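PDB 6IUH: ARF GTPase-activating protein GIT1 from Rattus norvegicus, which probably stimulates GTP hydrolysis by ARF GTPases and serves as a signalling scaffold, its C-terminal helical bundle binding a chain of another protein. Local coordinates for residues L66-L76 and A119-E129. Residues are numbered along the deposited sequence; the frame is centred on the assembly and turned at random. Where two conformers were deposited one is given.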
loop_
_atom_site.group_PDB
_atom_site.type_symbol
_atom_site.label_atom_id
_atom_site.label_comp_id
_atom_site.label_asym_id
_atom_site.label_seq_id
_atom_site.Cartn_x
_atom_site.Cartn_y
_atom_site.Cartn_z
ATOM N N LEU A 66 3.969 -1.289 -21.073
ATOM C CA LEU A 66 3.666 -2.638 -20.610
ATOM C C LEU A 66 2.294 -2.722 -19.961
ATOM O O LEU A 66 1.969 -1.954 -19.053
ATOM C CB LEU A 66 4.734 -3.125 -19.626
ATOM C CG LEU A 66 6.110 -3.457 -20.208
ATOM C CD1 LEU A 66 7.106 -3.706 -19.088
ATOM C CD2 LEU A 66 6.031 -4.666 -21.132
ATOM N N GLU A 67 1.494 -3.667 -20.442
ATOM C CA GLU A 67 0.171 -3.922 -19.888
ATOM C C GLU A 67 0.197 -4.226 -18.381
ATOM O O GLU A 67 -0.641 -3.707 -17.644
ATOM C CB GLU A 67 -0.502 -5.070 -20.648
ATOM C CG GLU A 67 -2.006 -5.153 -20.453
ATOM C CD GLU A 67 -2.764 -4.137 -21.291
ATOM O OE1 GLU A 67 -2.116 -3.326 -21.988
ATOM O OE2 GLU A 67 -4.012 -4.154 -21.257
ATOM N N PRO A 68 1.149 -5.059 -17.911
ATOM C CA PRO A 68 1.136 -5.290 -16.460
ATOM C C PRO A 68 1.469 -4.048 -15.630
ATOM O O PRO A 68 0.969 -3.925 -14.514
ATOM C CB PRO A 68 2.211 -6.367 -16.268
ATOM C CG PRO A 68 2.305 -7.047 -17.582
ATOM C CD PRO A 68 2.098 -5.964 -18.589
ATOM N N VAL A 69 2.302 -3.151 -16.151
ATOM C CA VAL A 69 2.588 -1.906 -15.443
ATOM C C VAL A 69 1.330 -1.039 -15.359
ATOM O O VAL A 69 1.029 -0.477 -14.305
ATOM C CB VAL A 69 3.722 -1.105 -16.112
ATOM C CG1 VAL A 69 3.950 0.213 -15.381
ATOM C CG2 VAL A 69 5.003 -1.921 -16.132
ATOM N N ARG A 70 0.597 -0.940 -16.465
ATOM C CA ARG A 70 -0.664 -0.200 -16.485
ATOM C C ARG A 70 -1.635 -0.732 -15.435
ATOM O O ARG A 70 -2.246 0.038 -14.692
ATOM C CB ARG A 70 -1.317 -0.273 -17.868
ATOM C CG ARG A 70 -0.504 0.353 -18.989
ATOM C CD ARG A 70 -1.212 0.192 -20.327
ATOM N NE ARG A 70 -0.435 0.753 -21.430
ATOM C CZ ARG A 70 -0.809 0.709 -22.706
ATOM N NH1 ARG A 70 -1.952 0.130 -23.045
ATOM N NH2 ARG A 70 -0.040 1.248 -23.643
ATOM N N SER A 71 -1.764 -2.054 -15.379
ATOM C CA SER A 71 -2.678 -2.705 -14.445
ATOM C C SER A 71 -2.256 -2.504 -12.995
ATOM O O SER A 71 -3.079 -2.171 -12.140
ATOM C CB SER A 71 -2.776 -4.204 -14.746
ATOM O OG SER A 71 -3.642 -4.854 -13.832
ATOM N N SER A 72 -0.975 -2.714 -12.719
ATOM C CA SER A 72 -0.476 -2.607 -11.352
ATOM C C SER A 72 -0.495 -1.162 -10.855
ATOM O O SER A 72 -0.786 -0.908 -9.683
ATOM C CB SER A 72 0.933 -3.190 -11.252
ATOM O OG SER A 72 0.907 -4.594 -11.461
ATOM N N LEU A 73 -0.197 -0.214 -11.740
ATOM C CA LEU A 73 -0.260 1.195 -11.359
ATOM C C LEU A 73 -1.690 1.603 -11.048
ATOM O O LEU A 73 -1.930 2.409 -10.151
ATOM C CB LEU A 73 0.318 2.089 -12.457
ATOM C CG LEU A 73 1.845 2.139 -12.516
ATOM C CD1 LEU A 73 2.310 3.054 -13.636
ATOM C CD2 LEU A 73 2.412 2.588 -11.178
ATOM N N ARG A 74 -2.639 1.043 -11.789
ATOM C CA ARG A 74 -4.046 1.329 -11.554
ATOM C C ARG A 74 -4.458 0.865 -10.161
ATOM O O ARG A 74 -5.146 1.585 -9.438
ATOM C CB ARG A 74 -4.921 0.662 -12.616
ATOM C CG ARG A 74 -6.384 1.063 -12.546
ATOM C CD ARG A 74 -7.170 0.517 -13.729
ATOM N NE ARG A 74 -6.591 0.923 -15.007
ATOM C CZ ARG A 74 -5.984 0.094 -15.848
ATOM N NH1 ARG A 74 -5.880 -1.195 -15.555
ATOM N NH2 ARG A 74 -5.485 0.552 -16.989
ATOM N N LEU A 75 -4.026 -0.334 -9.785
ATOM C CA LEU A 75 -4.344 -0.875 -8.468
ATOM C C LEU A 75 -3.675 -0.067 -7.362
ATOM O O LEU A 75 -4.301 0.264 -6.354
ATOM C CB LEU A 75 -3.915 -2.337 -8.381
ATOM C CG LEU A 75 -4.212 -3.048 -7.063
ATOM C CD1 LEU A 75 -5.701 -3.025 -6.773
ATOM C CD2 LEU A 75 -3.693 -4.480 -7.126
ATOM N N LEU A 76 -2.396 0.237 -7.561
ATOM C CA LEU A 76 -1.621 1.045 -6.627
ATOM C C LEU A 76 -2.274 2.399 -6.360
ATOM O O LEU A 76 -2.498 2.776 -5.210
ATOM C CB LEU A 76 -0.206 1.258 -7.164
ATOM C CG LEU A 76 0.774 1.964 -6.231
ATOM C CD1 LEU A 76 1.224 1.020 -5.128
ATOM C CD2 LEU A 76 1.970 2.516 -7.001
ATOM N N ALA A 119 2.488 -2.919 -5.320
ATOM C CA ALA A 119 3.900 -2.573 -5.203
ATOM C C ALA A 119 4.774 -3.786 -5.497
ATOM O O ALA A 119 5.766 -3.684 -6.221
ATOM C CB ALA A 119 4.205 -2.018 -3.820
ATOM N N LYS A 120 4.391 -4.930 -4.936
ATOM C CA LYS A 120 5.085 -6.190 -5.185
ATOM C C LYS A 120 5.069 -6.556 -6.668
ATOM O O LYS A 120 6.082 -6.987 -7.221
ATOM C CB LYS A 120 4.455 -7.323 -4.369
ATOM C CG LYS A 120 5.203 -8.647 -4.465
ATOM C CD LYS A 120 4.399 -9.780 -3.844
ATOM C CE LYS A 120 3.077 -9.972 -4.575
ATOM N NZ LYS A 120 2.219 -11.002 -3.924
ATOM N N GLN A 121 3.915 -6.388 -7.307
ATOM C CA GLN A 121 3.784 -6.693 -8.727
ATOM C C GLN A 121 4.740 -5.838 -9.548
ATOM O O GLN A 121 5.396 -6.331 -10.460
ATOM C CB GLN A 121 2.343 -6.481 -9.196
ATOM C CG GLN A 121 1.361 -7.497 -8.634
ATOM C CD GLN A 121 -0.088 -7.134 -8.903
ATOM O OE1 GLN A 121 -0.384 -6.120 -9.533
ATOM N NE2 GLN A 121 -1.002 -7.964 -8.416
ATOM N N LEU A 122 4.827 -4.559 -9.199
ATOM C CA LEU A 122 5.707 -3.626 -9.894
ATOM C C LEU A 122 7.177 -3.988 -9.714
ATOM O O LEU A 122 7.978 -3.829 -10.639
ATOM C CB LEU A 122 5.449 -2.200 -9.404
ATOM C CG LEU A 122 4.103 -1.622 -9.842
ATOM C CD1 LEU A 122 3.786 -0.340 -9.076
ATOM C CD2 LEU A 122 4.098 -1.361 -11.338
ATOM N N VAL A 123 7.530 -4.466 -8.522
ATOM C CA VAL A 123 8.884 -4.943 -8.264
ATOM C C VAL A 123 9.204 -6.128 -9.168
ATOM O O VAL A 123 10.273 -6.188 -9.778
ATOM C CB VAL A 123 9.078 -5.360 -6.792
ATOM C CG1 VAL A 123 10.410 -6.076 -6.608
ATOM C CG2 VAL A 123 9.000 -4.147 -5.881
ATOM N N THR A 124 8.263 -7.062 -9.251
ATOM C CA THR A 124 8.425 -8.259 -10.071
ATOM C C THR A 124 8.559 -7.913 -11.552
ATOM O O THR A 124 9.448 -8.421 -12.233
ATOM C CB THR A 124 7.239 -9.227 -9.887
ATOM O OG1 THR A 124 7.210 -9.694 -8.533
ATOM C CG2 THR A 124 7.366 -10.417 -10.824
ATOM N N ILE A 125 7.670 -7.051 -12.040
ATOM C CA ILE A 125 7.696 -6.619 -13.434
ATOM C C ILE A 125 9.043 -6.016 -13.801
ATOM O O ILE A 125 9.634 -6.360 -14.825
ATOM C CB ILE A 125 6.602 -5.577 -13.730
ATOM C CG1 ILE A 125 5.212 -6.197 -13.599
ATOM C CG2 ILE A 125 6.785 -4.996 -15.121
ATOM C CD1 ILE A 125 4.108 -5.163 -13.476
ATOM N N THR A 126 9.525 -5.118 -12.952
ATOM C CA THR A 126 10.767 -4.407 -13.217
ATOM C C THR A 126 11.950 -5.366 -13.292
ATOM O O THR A 126 12.783 -5.268 -14.192
ATOM C CB THR A 126 11.036 -3.345 -12.140
ATOM O OG1 THR A 126 9.980 -2.374 -12.161
ATOM C CG2 THR A 126 12.359 -2.649 -12.396
ATOM N N THR A 127 12.004 -6.307 -12.357
ATOM C CA THR A 127 13.109 -7.258 -12.289
ATOM C C THR A 127 13.170 -8.192 -13.497
ATOM O O THR A 127 14.254 -8.510 -13.988
ATOM C CB THR A 127 13.022 -8.114 -11.009
ATOM O OG1 THR A 127 12.898 -7.258 -9.868
ATOM C CG2 THR A 127 14.267 -8.976 -10.858
ATOM N N ARG A 128 12.011 -8.626 -13.982
ATOM C CA ARG A 128 11.952 -9.583 -15.084
ATOM C C ARG A 128 12.363 -8.966 -16.418
ATOM O O ARG A 128 12.663 -9.679 -17.374
ATOM C CB ARG A 128 10.545 -10.173 -15.204
ATOM C CG ARG A 128 10.156 -11.083 -14.054
ATOM C CD ARG A 128 8.902 -11.877 -14.385
ATOM N NE ARG A 128 9.074 -12.693 -15.583
ATOM C CZ ARG A 128 9.591 -13.918 -15.586
ATOM N NH1 ARG A 128 9.991 -14.474 -14.451
ATOM N NH2 ARG A 128 9.710 -14.587 -16.725
ATOM N N GLU A 129 12.367 -7.640 -16.485
ATOM C CA GLU A 129 12.710 -6.956 -17.727
ATOM C C GLU A 129 14.163 -6.496 -17.745
ATOM O O GLU A 129 14.576 -5.757 -18.640
ATOM C CB GLU A 129 11.785 -5.758 -17.948
ATOM C CG GLU A 129 10.318 -6.131 -18.038
ATOM C CD GLU A 129 10.021 -7.015 -19.232
ATOM O OE1 GLU A 129 10.689 -6.848 -20.276
ATOM O OE2 GLU A 129 9.121 -7.872 -19.126
#
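L122 packs as a knob into a hole lined by V69, S72, L73 and L76, and it is the residue most buried by the contact. Its two methyls divide the work: CD2 lies 3.7 Å from S72 CB, while CD1 meets L73 CD2 and, at 4.0 Å, L76 CD2, the side chains of both leucines crossing that of L122 at about a right angle.

One turn on, I125 covers the start of helix 67-87 with both branches. CG1 stands anti to the carbonyl carbon (chi1 -66°), which carries CD1 to within 3.6 Å of P68 CB; CG2, anti to the backbone N, points instead to V69 CG2 at 3.7 Å and, more loosely, to L66 CD1. With only the methyl of an alanine here, P68 CB and V69 CG2 would probably both lose their partner, and a gap is likely to open beside the S72 hydroxyl.

S72 supplies the polar element. Its OG is 2.8 Å from Q121 OE1, consistent with a hydrogen bond, although P68 O, 3.1 Å from S72 OG, could compete for the same proton. The Q121 amide is turned so that OE1 eclipses CB (chi3 1°), on the side where CB already borders the serine hydroxyl.

The short axes approach to 9.0 Å at 159°, so the two helices run nearly antiparallel, with S72 CA and L122 CA 6.4 Å apart. The contact joins helix 67-87 to the C-terminal end of helix 101-128 in a four-helix bundle of the focal-adhesion-targeting (FAT) type: M56 of helix 42-57 packs on L122, helix 13-35 covers V123 and T126, and a chain of another protein hydrogen-bonds K120 and T124.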